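Long-range contacts in branched-chain-amino-acid aminotransferase (Pseudomonas sp. UW4, PDB 6JIF), which catalyses the PLP-dependent transfer of amino groups between branched-chain amino acids and 2-oxo acids: residues B[29-34]-B[171-176]; B[80-85]-B[141-146]; B[186-191]-B[314-319]; B[292-297]-B[322-327]. One frame throughout, in Å; residues are numbered along the deposited sequence.

Contact 1: B[29-34]-B[171-176]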
loop_
_atom_site.group_PDB
_atom_site.type_symbol
_atom_site.label_atom_id
_atom_site.label_comp_id
_atom_site.label_asym_id
_atom_site.label_seq_id
_atom_site.Cartn_x
_atom_site.Cartn_y
_atom_site.Cartn_z
ATOM N N ASP B 29 1.323 -11.993 32.463
ATOM C CA ASP B 29 2.724 -12.193 32.119
ATOM C C ASP B 29 2.893 -12.905 30.785
ATOM O O ASP B 29 3.870 -12.661 30.069
ATOM C CB ASP B 29 3.458 -12.922 33.243
ATOM C CG ASP B 29 4.885 -12.372 33.448
ATOM O OD1 ASP B 29 5.651 -12.991 34.226
ATOM O OD2 ASP B 29 5.236 -11.320 32.828
ATOM N N LYS B 30 1.968 -13.773 30.413
ATOM C CA LYS B 30 2.187 -14.485 29.172
ATOM C C LYS B 30 1.647 -13.729 27.969
ATOM O O LYS B 30 1.719 -14.260 26.854
ATOM C CB LYS B 30 1.546 -15.877 29.217
ATOM C CG LYS B 30 2.353 -16.942 29.946
ATOM C CD LYS B 30 2.655 -18.164 29.057
ATOM C CE LYS B 30 1.460 -18.564 28.186
ATOM N NZ LYS B 30 1.772 -19.769 27.336
ATOM N N LEU B 31 1.262 -12.459 28.153
ATOM C CA LEU B 31 0.758 -11.636 27.063
ATOM C C LEU B 31 1.885 -11.317 26.089
ATOM O O LEU B 31 3.019 -11.045 26.493
ATOM C CB LEU B 31 0.154 -10.319 27.584
ATOM C CG LEU B 31 -1.310 -10.418 27.981
ATOM C CD1 LEU B 31 -1.837 -9.169 28.667
ATOM C CD2 LEU B 31 -2.081 -10.732 26.703
ATOM N N GLY B 32 1.567 -11.345 24.804
ATOM C CA GLY B 32 2.508 -10.887 23.817
ATOM C C GLY B 32 1.923 -9.668 23.128
ATOM O O GLY B 32 1.459 -8.736 23.793
ATOM N N PHE B 33 1.969 -9.659 21.786
ATOM C CA PHE B 33 1.415 -8.617 20.920
ATOM C C PHE B 33 0.515 -9.353 19.932
ATOM O O PHE B 33 0.886 -9.621 18.792
ATOM C CB PHE B 33 2.518 -7.835 20.212
ATOM C CG PHE B 33 2.021 -6.678 19.427
ATOM C CD1 PHE B 33 1.351 -5.642 20.064
ATOM C CD2 PHE B 33 2.228 -6.595 18.065
ATOM C CE1 PHE B 33 0.882 -4.543 19.350
ATOM C CE2 PHE B 33 1.743 -5.475 17.339
ATOM C CZ PHE B 33 1.077 -4.472 18.010
ATOM N N ASP B 34 -0.683 -9.687 20.384
ATOM C CA ASP B 34 -1.594 -10.539 19.637
ATOM C C ASP B 34 -2.985 -9.940 19.718
ATOM O O ASP B 34 -3.367 -9.408 20.756
ATOM C CB ASP B 34 -1.690 -11.926 20.217
ATOM C CG ASP B 34 -0.361 -12.620 20.239
ATOM O OD1 ASP B 34 0.146 -12.938 19.120
ATOM O OD2 ASP B 34 0.182 -12.799 21.349
ATOM N N CYS B 171 -8.642 -1.598 20.938
ATOM C CA CYS B 171 -7.522 -1.792 21.851
ATOM C C CYS B 171 -7.334 -3.278 22.131
ATOM O O CYS B 171 -8.219 -4.112 21.896
ATOM C CB CYS B 171 -7.711 -0.989 23.163
ATOM S SG CYS B 171 -9.018 -1.533 24.257
ATOM N N ILE B 172 -6.146 -3.604 22.611
ATOM C CA ILE B 172 -5.801 -4.989 23.008
ATOM C C ILE B 172 -4.840 -4.933 24.183
ATOM O O ILE B 172 -3.978 -4.050 24.218
ATOM C CB ILE B 172 -5.154 -5.797 21.858
ATOM C CG1 ILE B 172 -3.950 -5.046 21.269
ATOM C CG2 ILE B 172 -6.144 -6.101 20.768
ATOM C CD1 ILE B 172 -3.106 -5.975 20.449
ATOM N N PRO B 173 -4.947 -5.843 25.163
ATOM C CA PRO B 173 -3.913 -5.926 26.192
ATOM C C PRO B 173 -2.660 -6.539 25.576
ATOM O O PRO B 173 -2.741 -7.439 24.733
ATOM C CB PRO B 173 -4.544 -6.858 27.227
ATOM C CG PRO B 173 -5.376 -7.793 26.379
ATOM C CD PRO B 173 -5.980 -6.884 25.322
ATOM N N VAL B 174 -1.489 -5.998 25.932
ATOM C CA VAL B 174 -0.232 -6.482 25.362
ATOM C C VAL B 174 0.775 -6.628 26.493
ATOM O O VAL B 174 0.628 -6.041 27.579
ATOM C CB VAL B 174 0.304 -5.550 24.239
ATOM C CG1 VAL B 174 -0.703 -5.464 23.056
ATOM C CG2 VAL B 174 0.609 -4.142 24.803
ATOM N N GLY B 175 1.737 -7.514 26.278
ATOM C CA GLY B 175 2.813 -7.663 27.228
ATOM C C GLY B 175 4.108 -7.275 26.574
ATOM O O GLY B 175 4.148 -6.388 25.722
ATOM N N ALA B 176 5.184 -7.938 26.977
ATOM C CA ALA B 176 6.476 -7.723 26.349
ATOM C C ALA B 176 6.398 -8.238 24.925
ATOM O O ALA B 176 5.849 -9.315 24.676
ATOM C CB ALA B 176 7.569 -8.474 27.117
HETATM O O HOH W 1 4.786 -9.776 29.133
HETATM O O HOH W 2 -1.722 -9.374 22.823
#
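G32 and G175 meet through one direct backbone hydrogen bond. G175 N donates to G32 O at 2.8 Å, and the N-H points almost straight at the acceptor, 165° at the hydrogen. The donor sits 17° off the carbonyl plane. The same oxygen also lies 3.2 Å from V174 CA, a CA-H...O contact, so two successive residues close on one carbonyl. L31 O takes a similar CA-H...O contact from G175 CA. A side chain on G175 would run into that oxygen.

Apolar groups flank this backbone pairing. L31 points its side chain at strand 164-174, and its CD1 reaches P173 CB at 3.8 Å, the two side chains crossing at about a right angle. F33 lies alongside V174, both pointing the same way. The F33 CG is anti to the backbone N (chi1 -174°), which swings the ring back toward the strand. V174 CG1 then meets the ring edge at F33 CD1, 3.6 Å away. I172 CD1 touches D34 O at 3.5 Å.

The motif is an irregular segment laid across the end of a strand of the seven-stranded antiparallel sheet. Residues 29-34 belong to the loop that leads into strand 41-47. Two waters lie in the joint. One accepts from A176 N and lies near D29 O. The other accepts from D34 N, with 2.7 Å between D34 N and the water, and lies near P173 O. Further out, the F33 ring stands edge-to-face to Y145. I157 of the second subunit packs on both F33 and I172, placing this corner at the dimer interface.

Contact 2: B[80-85]-B[141-146]; sequences GMKAYR and GGALYL
K82 and Y145 face each other as a non-hydrogen-bonded pair of two antiparallel strands. The pairs beside it, M81 with L146 and A83 with L144, are hydrogen-bonded, each by two backbone bonds. The straightest is L146 N to M81 O, 2.8 Å and 178° at the hydrogen.

The K82 side chain starts with CB 3.9 Å from L144 O. Its CG lies near the edge of the Y145 ring, 4.1 Å from CD1, and CD rests on A143 CB at 3.7 Å. The chain is extended beyond CG (chi2 175°), which carries NZ past these groups to the carbonyl of T305, in the PLP pocket. The Y145 ring runs on past M81 O to G80, where Y145 OH comes within 3.4 Å of G80 CA. This is contact only; the hydrogen bond of the hydroxyl is to R147 NH2. A143 CB touches both K82 CD and the Y84 ring, 3.8 Å from Y84 CE2.

M81, A83, L144 and L146 form the other face of the sheet. There M81 CG meets L146 CB at 3.8 Å. Helix 117-130 packs on M81 and L146 at this face, its C124 touching both. Strand 91-94 continues the sheet beyond strand 76-85, and strand 164-174 does so beyond strand 143-153.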
loop_
_atom_site.group_PDB
_atom_site.type_symbol
_atom_site.label_atom_id
_atom_site.label_comp_id
_atom_site.label_asym_id
_atom_site.label_seq_id
_atom_site.Cartn_x
_atom_site.Cartn_y
_atom_site.Cartn_z
ATOM N N GLY B 80 -0.472 3.822 16.550
ATOM C CA GLY B 80 -0.281 2.856 17.649
ATOM C C GLY B 80 0.191 3.599 18.879
ATOM O O GLY B 80 1.155 4.374 18.803
ATOM N N MET B 81 -0.481 3.405 20.013
ATOM C CA MET B 81 -0.054 4.058 21.260
ATOM C C MET B 81 -0.417 3.160 22.444
ATOM O O MET B 81 -1.233 2.246 22.318
ATOM C CB MET B 81 -0.707 5.433 21.441
ATOM C CG MET B 81 -2.189 5.255 21.775
ATOM S SD MET B 81 -3.131 6.725 21.539
ATOM C CE MET B 81 -2.937 6.745 19.764
ATOM N N LYS B 82 0.175 3.423 23.607
ATOM C CA LYS B 82 -0.121 2.595 24.775
ATOM C C LYS B 82 -0.638 3.401 25.972
ATOM O O LYS B 82 -0.261 4.567 26.185
ATOM C CB LYS B 82 1.119 1.801 25.235
ATOM C CG LYS B 82 1.400 0.582 24.374
ATOM C CD LYS B 82 2.709 -0.098 24.796
ATOM C CE LYS B 82 3.197 -1.062 23.712
ATOM N NZ LYS B 82 4.493 -1.669 24.157
ATOM N N ALA B 83 -1.467 2.737 26.782
ATOM C CA ALA B 83 -1.839 3.233 28.102
ATOM C C ALA B 83 -1.283 2.256 29.113
ATOM O O ALA B 83 -1.220 1.066 28.823
ATOM C CB ALA B 83 -3.355 3.359 28.284
ATOM N N TYR B 84 -0.816 2.784 30.244
ATOM C CA TYR B 84 -0.127 2.046 31.297
ATOM C C TYR B 84 -0.788 2.304 32.652
ATOM O O TYR B 84 -1.135 3.451 32.977
ATOM C CB TYR B 84 1.331 2.470 31.368
ATOM C CG TYR B 84 2.089 2.400 30.079
ATOM C CD1 TYR B 84 2.052 3.462 29.154
ATOM C CD2 TYR B 84 2.854 1.302 29.765
ATOM C CE1 TYR B 84 2.759 3.405 27.967
ATOM C CE2 TYR B 84 3.573 1.250 28.584
ATOM C CZ TYR B 84 3.514 2.298 27.689
ATOM O OH TYR B 84 4.204 2.252 26.498
ATOM N N ARG B 85 -0.937 1.246 33.470
ATOM C CA ARG B 85 -1.341 1.439 34.856
ATOM C C ARG B 85 -0.143 1.930 35.676
ATOM O O ARG B 85 0.943 1.331 35.651
ATOM C CB ARG B 85 -1.899 0.142 35.440
ATOM C CG ARG B 85 -2.311 0.252 36.851
ATOM C CD ARG B 85 -3.554 1.131 37.004
ATOM N NE ARG B 85 -4.722 0.422 36.477
ATOM C CZ ARG B 85 -5.951 0.912 36.423
ATOM N NH1 ARG B 85 -6.190 2.132 36.885
ATOM N NH2 ARG B 85 -6.948 0.169 35.933
ATOM N N GLY B 141 4.632 -5.288 33.494
ATOM C CA GLY B 141 5.228 -4.902 32.232
ATOM C C GLY B 141 4.243 -4.788 31.093
ATOM O O GLY B 141 4.663 -4.583 29.945
ATOM N N GLY B 142 2.964 -4.961 31.369
ATOM C CA GLY B 142 1.946 -4.951 30.341
ATOM C C GLY B 142 1.420 -3.557 30.054
ATOM O O GLY B 142 1.788 -2.587 30.680
ATOM N N ALA B 143 0.590 -3.464 29.034
ATOM C CA ALA B 143 0.010 -2.172 28.651
ATOM C C ALA B 143 -1.270 -2.435 27.884
ATOM O O ALA B 143 -1.527 -3.545 27.434
ATOM C CB ALA B 143 0.981 -1.354 27.800
ATOM N N LEU B 144 -2.051 -1.390 27.684
ATOM C CA LEU B 144 -3.194 -1.466 26.780
ATOM C C LEU B 144 -2.831 -0.757 25.468
ATOM O O LEU B 144 -2.588 0.463 25.445
ATOM C CB LEU B 144 -4.425 -0.841 27.434
ATOM C CG LEU B 144 -5.685 -0.960 26.565
ATOM C CD1 LEU B 144 -6.164 -2.430 26.576
ATOM C CD2 LEU B 144 -6.774 -0.050 27.127
ATOM N N TYR B 145 -2.773 -1.502 24.378
ATOM C CA TYR B 145 -2.396 -0.930 23.100
ATOM C C TYR B 145 -3.644 -0.463 22.390
ATOM O O TYR B 145 -4.652 -1.169 22.387
ATOM C CB TYR B 145 -1.676 -1.971 22.262
ATOM C CG TYR B 145 -1.190 -1.523 20.904
ATOM C CD1 TYR B 145 0.003 -0.846 20.764
ATOM C CD2 TYR B 145 -1.909 -1.835 19.769
ATOM C CE1 TYR B 145 0.462 -0.461 19.491
ATOM C CE2 TYR B 145 -1.492 -1.451 18.520
ATOM C CZ TYR B 145 -0.307 -0.780 18.379
ATOM O OH TYR B 145 0.127 -0.441 17.093
ATOM N N LEU B 146 -3.582 0.743 21.839
ATOM C CA LEU B 146 -4.649 1.313 21.033
ATOM C C LEU B 146 -4.185 1.392 19.588
ATOM O O LEU B 146 -3.085 1.902 19.331
ATOM C CB LEU B 146 -4.995 2.717 21.507
ATOM C CG LEU B 146 -6.061 2.828 22.581
ATOM C CD1 LEU B 146 -5.567 2.082 23.780
ATOM C CD2 LEU B 146 -6.284 4.360 22.907
HETATM O O HOH W 3 -0.171 -1.382 32.451
#

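Contact 3: B[186-191]-B[314-319]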
loop_
_atom_site.group_PDB
_atom_site.type_symbol
_atom_site.label_atom_id
_atom_site.label_comp_id
_atom_site.label_asym_id
_atom_site.label_seq_id
_atom_site.Cartn_x
_atom_site.Cartn_y
_atom_site.Cartn_z
ATOM N N ASN B 186 19.522 -10.494 16.215
ATOM C CA ASN B 186 20.241 -10.311 14.947
ATOM C C ASN B 186 19.266 -9.955 13.832
ATOM O O ASN B 186 18.161 -10.509 13.777
ATOM C CB ASN B 186 21.042 -11.550 14.541
ATOM C CG ASN B 186 22.114 -11.876 15.565
ATOM O OD1 ASN B 186 22.603 -10.999 16.256
ATOM N ND2 ASN B 186 22.477 -13.157 15.673
ATOM N N PHE B 187 19.696 -9.045 12.943
ATOM C CA PHE B 187 18.878 -8.611 11.797
ATOM C C PHE B 187 19.705 -8.725 10.531
ATOM O O PHE B 187 20.937 -8.780 10.598
ATOM C CB PHE B 187 18.361 -7.161 11.965
ATOM C CG PHE B 187 17.460 -6.957 13.174
ATOM C CD1 PHE B 187 17.993 -6.844 14.427
ATOM C CD2 PHE B 187 16.072 -6.887 13.010
ATOM C CE1 PHE B 187 17.154 -6.639 15.551
ATOM C CE2 PHE B 187 15.262 -6.694 14.079
ATOM C CZ PHE B 187 15.814 -6.575 15.381
ATOM N N GLN B 188 19.032 -8.766 9.365
ATOM C CA GLN B 188 19.683 -8.973 8.070
ATOM C C GLN B 188 19.375 -7.831 7.104
ATOM O O GLN B 188 18.211 -7.476 6.924
ATOM C CB GLN B 188 19.207 -10.265 7.434
ATOM C CG GLN B 188 19.952 -10.602 6.158
ATOM C CD GLN B 188 19.410 -11.828 5.519
ATOM O OE1 GLN B 188 18.221 -11.936 5.221
ATOM N NE2 GLN B 188 20.290 -12.809 5.315
ATOM N N ILE B 189 20.399 -7.270 6.474
ATOM C CA ILE B 189 20.125 -6.251 5.428
ATOM C C ILE B 189 19.318 -6.869 4.302
ATOM O O ILE B 189 19.588 -7.978 3.847
ATOM C CB ILE B 189 21.435 -5.643 4.891
ATOM C CG1 ILE B 189 22.138 -4.851 5.985
ATOM C CG2 ILE B 189 21.186 -4.768 3.641
ATOM C CD1 ILE B 189 21.270 -3.869 6.778
ATOM N N SER B 190 18.302 -6.134 3.820
ATOM C CA SER B 190 17.488 -6.619 2.719
ATOM C C SER B 190 17.852 -5.900 1.427
ATOM O O SER B 190 18.265 -4.743 1.437
ATOM C CB SER B 190 16.002 -6.386 3.017
ATOM O OG SER B 190 15.205 -6.799 1.907
ATOM N N SER B 191 17.699 -6.602 0.311
ATOM C CA SER B 191 17.856 -5.977 -1.003
ATOM C C SER B 191 16.579 -5.316 -1.474
ATOM O O SER B 191 16.597 -4.587 -2.491
ATOM C CB SER B 191 18.281 -7.010 -2.011
ATOM O OG SER B 191 17.223 -7.914 -2.219
ATOM N N GLY B 314 23.604 -8.167 16.213
ATOM C CA GLY B 314 24.433 -8.100 15.018
ATOM C C GLY B 314 23.569 -7.820 13.816
ATOM O O GLY B 314 22.384 -8.150 13.798
ATOM N N ILE B 315 24.190 -7.257 12.791
ATOM C CA ILE B 315 23.569 -7.064 11.482
ATOM C C ILE B 315 24.329 -7.903 10.467
ATOM O O ILE B 315 25.551 -7.770 10.355
ATOM C CB ILE B 315 23.576 -5.590 11.050
ATOM C CG1 ILE B 315 22.678 -4.816 12.022
ATOM C CG2 ILE B 315 23.123 -5.482 9.609
ATOM C CD1 ILE B 315 22.701 -3.323 11.805
ATOM N N ASP B 316 23.603 -8.733 9.724
ATOM C CA ASP B 316 24.194 -9.534 8.641
ATOM C C ASP B 316 24.122 -8.729 7.345
ATOM O O ASP B 316 23.044 -8.273 6.941
ATOM C CB ASP B 316 23.429 -10.843 8.503
ATOM C CG ASP B 316 23.964 -11.726 7.420
ATOM O OD1 ASP B 316 25.112 -12.123 7.560
ATOM O OD2 ASP B 316 23.231 -12.041 6.454
ATOM N N TYR B 317 25.272 -8.545 6.714
ATOM C CA TYR B 317 25.391 -7.725 5.498
ATOM C C TYR B 317 26.426 -8.409 4.601
ATOM O O TYR B 317 27.531 -8.720 5.061
ATOM C CB TYR B 317 25.853 -6.313 5.858
ATOM C CG TYR B 317 25.993 -5.370 4.665
ATOM C CD1 TYR B 317 24.985 -5.275 3.756
ATOM C CD2 TYR B 317 27.173 -4.631 4.461
ATOM C CE1 TYR B 317 25.095 -4.455 2.653
ATOM C CE2 TYR B 317 27.291 -3.783 3.367
ATOM C CZ TYR B 317 26.259 -3.717 2.475
ATOM O OH TYR B 317 26.400 -2.874 1.386
ATOM N N ASN B 318 26.077 -8.647 3.339
ATOM C CA ASN B 318 26.979 -9.404 2.442
ATOM C C ASN B 318 27.479 -10.664 3.150
ATOM O O ASN B 318 28.663 -10.981 3.109
ATOM C CB ASN B 318 28.159 -8.556 1.990
ATOM C CG ASN B 318 27.741 -7.437 1.084
ATOM O OD1 ASN B 318 26.778 -7.575 0.323
ATOM N ND2 ASN B 318 28.426 -6.311 1.176
ATOM N N ASP B 319 26.560 -11.337 3.851
ATOM C CA ASP B 319 26.809 -12.620 4.531
ATOM C C ASP B 319 27.953 -12.581 5.556
ATOM O O ASP B 319 28.674 -13.567 5.754
ATOM C CB ASP B 319 27.037 -13.727 3.503
ATOM C CG ASP B 319 25.734 -14.187 2.859
ATOM O OD1 ASP B 319 25.763 -14.516 1.654
ATOM O OD2 ASP B 319 24.677 -14.190 3.556
#
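N186 CA makes a CA-H...O contact with G314 O at 3.3 Å. From here strands 185-189 and 308-317 run parallel inside the mixed sheet of the chain, paired through F187 with I315 and Q188 with D316. Strand 227-230 lies on the other side of strand 185-189. N186 ND2 is hydrogen-bonded to E327 OE1. F187 N bonds to the same G314 oxygen, and F187 O accepts D316 N at 2.8 Å. F187 therefore uses both its N-H and its carbonyl on the partner strand, while its ring leads away to T310 and I312.

Q188 lies beside D316, both side chains pointing the same way. With CG opposite the backbone N (chi1 -174°) and the chain extended, the Q188 amide runs along the carboxylate. Q188 NE2 donates to D316 OD2 at 3.2 Å. The oxygen is met on its anti side, 18° out of the carboxylate plane, and the two flat groups are turned 35° apart. F224 touches both side chains. A leucine in place of Q188 would probably leave D316 OD2 without this N-H and let the carboxylate turn more easily.

I189 closes the row. I189 N donates to D316 O at 2.9 Å, so D316 is gripped through its N-H, its carbonyl and its carboxylate. I189 CG1 and CG2 both meet the Y317 ring, CG1 at 3.6 Å from Y317 CD1 and CG2 at CD1 and CE1. I228 of strand 227-230 touches both I189 and I315. I189 CD1 turns to I315 and rests against I315 CG2 at 3.7 Å.

Contact 4: B[292-297]-B[322-327]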
loop_
_atom_site.group_PDB
_atom_site.type_symbol
_atom_site.label_atom_id
_atom_site.label_comp_id
_atom_site.label_asym_id
_atom_site.label_seq_id
_atom_site.Cartn_x
_atom_site.Cartn_y
_atom_site.Cartn_z
ATOM N N ASP B 292 28.441 0.724 5.408
ATOM C CA ASP B 292 29.850 0.341 5.396
ATOM C C ASP B 292 30.609 0.892 6.621
ATOM O O ASP B 292 31.815 0.654 6.749
ATOM C CB ASP B 292 30.531 0.805 4.094
ATOM C CG ASP B 292 30.368 2.346 3.824
ATOM O OD1 ASP B 292 29.188 2.804 3.583
ATOM O OD2 ASP B 292 31.424 3.072 3.800
ATOM N N LYS B 293 29.936 1.522 7.564
ATOM C CA LYS B 293 30.595 2.087 8.752
ATOM C C LYS B 293 29.947 1.628 10.040
ATOM O O LYS B 293 29.842 2.412 10.993
ATOM C CB LYS B 293 30.631 3.623 8.670
ATOM C CG LYS B 293 31.489 4.148 7.483
ATOM C CD LYS B 293 32.941 3.772 7.577
ATOM C CE LYS B 293 33.675 4.370 8.748
ATOM N NZ LYS B 293 33.729 5.836 8.700
ATOM N N LEU B 294 29.503 0.344 10.117
ATOM C CA LEU B 294 28.876 -0.109 11.362
ATOM C C LEU B 294 29.840 -0.037 12.535
ATOM O O LEU B 294 29.403 0.078 13.680
ATOM C CB LEU B 294 28.360 -1.548 11.220
ATOM C CG LEU B 294 27.258 -1.630 10.158
ATOM C CD1 LEU B 294 26.660 -3.029 10.190
ATOM C CD2 LEU B 294 26.214 -0.649 10.476
ATOM N N SER B 295 31.141 -0.076 12.262
ATOM C CA SER B 295 32.120 0.045 13.324
ATOM C C SER B 295 32.054 1.375 14.072
ATOM O O SER B 295 32.656 1.489 15.150
ATOM C CB SER B 295 33.487 -0.184 12.728
ATOM O OG SER B 295 33.639 -1.588 12.580
ATOM N N ASP B 296 31.309 2.368 13.562
ATOM C CA ASP B 296 31.095 3.607 14.307
ATOM C C ASP B 296 30.389 3.406 15.651
ATOM O O ASP B 296 30.483 4.296 16.508
ATOM C CB ASP B 296 30.168 4.569 13.552
ATOM C CG ASP B 296 30.761 5.121 12.267
ATOM O OD1 ASP B 296 31.950 4.893 11.967
ATOM O OD2 ASP B 296 29.974 5.794 11.560
ATOM N N PHE B 297 29.627 2.323 15.836
ATOM C CA PHE B 297 28.712 2.198 16.975
ATOM C C PHE B 297 29.219 1.139 17.933
ATOM O O PHE B 297 29.597 0.055 17.494
ATOM C CB PHE B 297 27.313 1.832 16.472
ATOM C CG PHE B 297 26.784 2.840 15.504
ATOM C CD1 PHE B 297 26.644 4.163 15.892
ATOM C CD2 PHE B 297 26.516 2.478 14.182
ATOM C CE1 PHE B 297 26.204 5.140 15.002
ATOM C CE2 PHE B 297 26.054 3.430 13.272
ATOM C CZ PHE B 297 25.916 4.782 13.689
ATOM N N HIS B 322 27.958 -8.485 11.632
ATOM C CA HIS B 322 28.649 -7.449 12.393
ATOM C C HIS B 322 28.021 -7.370 13.772
ATOM O O HIS B 322 26.874 -6.931 13.894
ATOM C CB HIS B 322 28.568 -6.062 11.727
ATOM C CG HIS B 322 29.372 -5.016 12.455
ATOM N ND1 HIS B 322 30.658 -4.679 12.079
ATOM C CD2 HIS B 322 29.103 -4.282 13.567
ATOM C CE1 HIS B 322 31.149 -3.800 12.938
ATOM N NE2 HIS B 322 30.224 -3.537 13.842
ATOM N N VAL B 323 28.799 -7.663 14.813
ATOM C CA VAL B 323 28.312 -7.558 16.195
ATOM C C VAL B 323 28.851 -6.280 16.826
ATOM O O VAL B 323 30.070 -6.095 16.872
ATOM C CB VAL B 323 28.733 -8.796 17.013
ATOM C CG1 VAL B 323 28.380 -8.610 18.503
ATOM C CG2 VAL B 323 28.010 -9.977 16.473
ATOM N N PHE B 324 27.958 -5.437 17.402
ATOM C CA PHE B 324 28.382 -4.125 17.928
ATOM C C PHE B 324 29.015 -4.281 19.307
ATOM O O PHE B 324 30.115 -3.760 19.586
ATOM C CB PHE B 324 27.198 -3.130 18.000
ATOM C CG PHE B 324 26.555 -2.832 16.637
ATOM C CD1 PHE B 324 27.069 -1.852 15.820
ATOM C CD2 PHE B 324 25.473 -3.578 16.205
ATOM C CE1 PHE B 324 26.511 -1.608 14.578
ATOM C CE2 PHE B 324 24.877 -3.358 14.992
ATOM C CZ PHE B 324 25.396 -2.374 14.155
ATOM N N HIS B 325 28.259 -4.891 20.217
ATOM C CA HIS B 325 28.627 -5.043 21.618
ATOM C C HIS B 325 28.705 -6.498 22.029
ATOM O O HIS B 325 29.722 -6.927 22.561
ATOM C CB HIS B 325 27.578 -4.307 22.489
ATOM C CG HIS B 325 27.768 -4.497 23.969
ATOM N ND1 HIS B 325 28.781 -3.875 24.672
ATOM C CD2 HIS B 325 27.060 -5.205 24.884
ATOM C CE1 HIS B 325 28.704 -4.209 25.954
ATOM N NE2 HIS B 325 27.664 -5.013 26.108
ATOM N N SER B 326 27.659 -7.270 21.753
ATOM C CA SER B 326 27.541 -8.620 22.285
ATOM C C SER B 326 26.347 -9.316 21.658
ATOM O O SER B 326 25.312 -8.690 21.415
ATOM C CB SER B 326 27.321 -8.565 23.809
ATOM O OG SER B 326 27.158 -9.858 24.338
ATOM N N GLU B 327 26.465 -10.635 21.514
ATOM C CA GLU B 327 25.319 -11.460 21.152
ATOM C C GLU B 327 24.491 -11.865 22.365
ATOM O O GLU B 327 23.406 -12.437 22.189
ATOM C CB GLU B 327 25.801 -12.713 20.411
ATOM C CG GLU B 327 26.345 -12.410 19.009
ATOM C CD GLU B 327 25.213 -12.328 18.006
ATOM O OE1 GLU B 327 24.910 -13.399 17.418
ATOM O OE2 GLU B 327 24.642 -11.211 17.816
HETATM O O HOH W 4 30.881 -2.034 16.048
#
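L294 sets its CB over the face of the H322 ring, where a 3-10 turn (294-296) meets the end of strand 320-323 at the border of the mixed sheet. L294 CB is 3.7 Å from the centroid of the H322 imidazole and 9° off the normal, a CH-pi contact. L294 CD1 reaches back to H322 CB. F324 completes the tight part. F324 CE1 lies 3.8 Å from L294 CB, and F324 CD1 3.7 Å from F297 CB. The edge of the F324 ring also points at two carbonyls, L294 O and F297 O. I315 of strand 308-317 touches both L294 and F324.

The other side is looser and wetter. No direct hydrogen bond joins the two segments. A water in the plane of the H322 ring links them instead, donating to F297 O at 2.8 Å. With CG anti to the backbone N (chi1 -175°), H322 brings its ring under L294 CB. An alanine here is likely to uncover L294 CB and leave that water without its imidazole partner, H322 NE2, 2.7 Å away. S295 is exposed, and S295 OG approaches the edge of the ring at H322 CE1, 3.3 Å away.

Contact 2 is the buried one; the other three are only partly buried. Contacts 1 and 2 belong to the antiparallel sheet and share a border, since strands 143-153 and 164-174 are neighbours in it. Contact 2 also lies within the chain loop that contact 1 closes. Contacts 3 and 4 are joined by a probable backbone bond of the mixed sheet, I315 O with H322 N, and by a side-chain link from N186 to E327. Their segments alternate along the chain. Contacts 2 and 3 lie on opposite sides of the chain's centre, their centres about 31 Å apart. Regular backbone ladders hold contacts 2 and 3. Contact 1 has a single direct bond plus waters, and contact 4 relies on rings and one water.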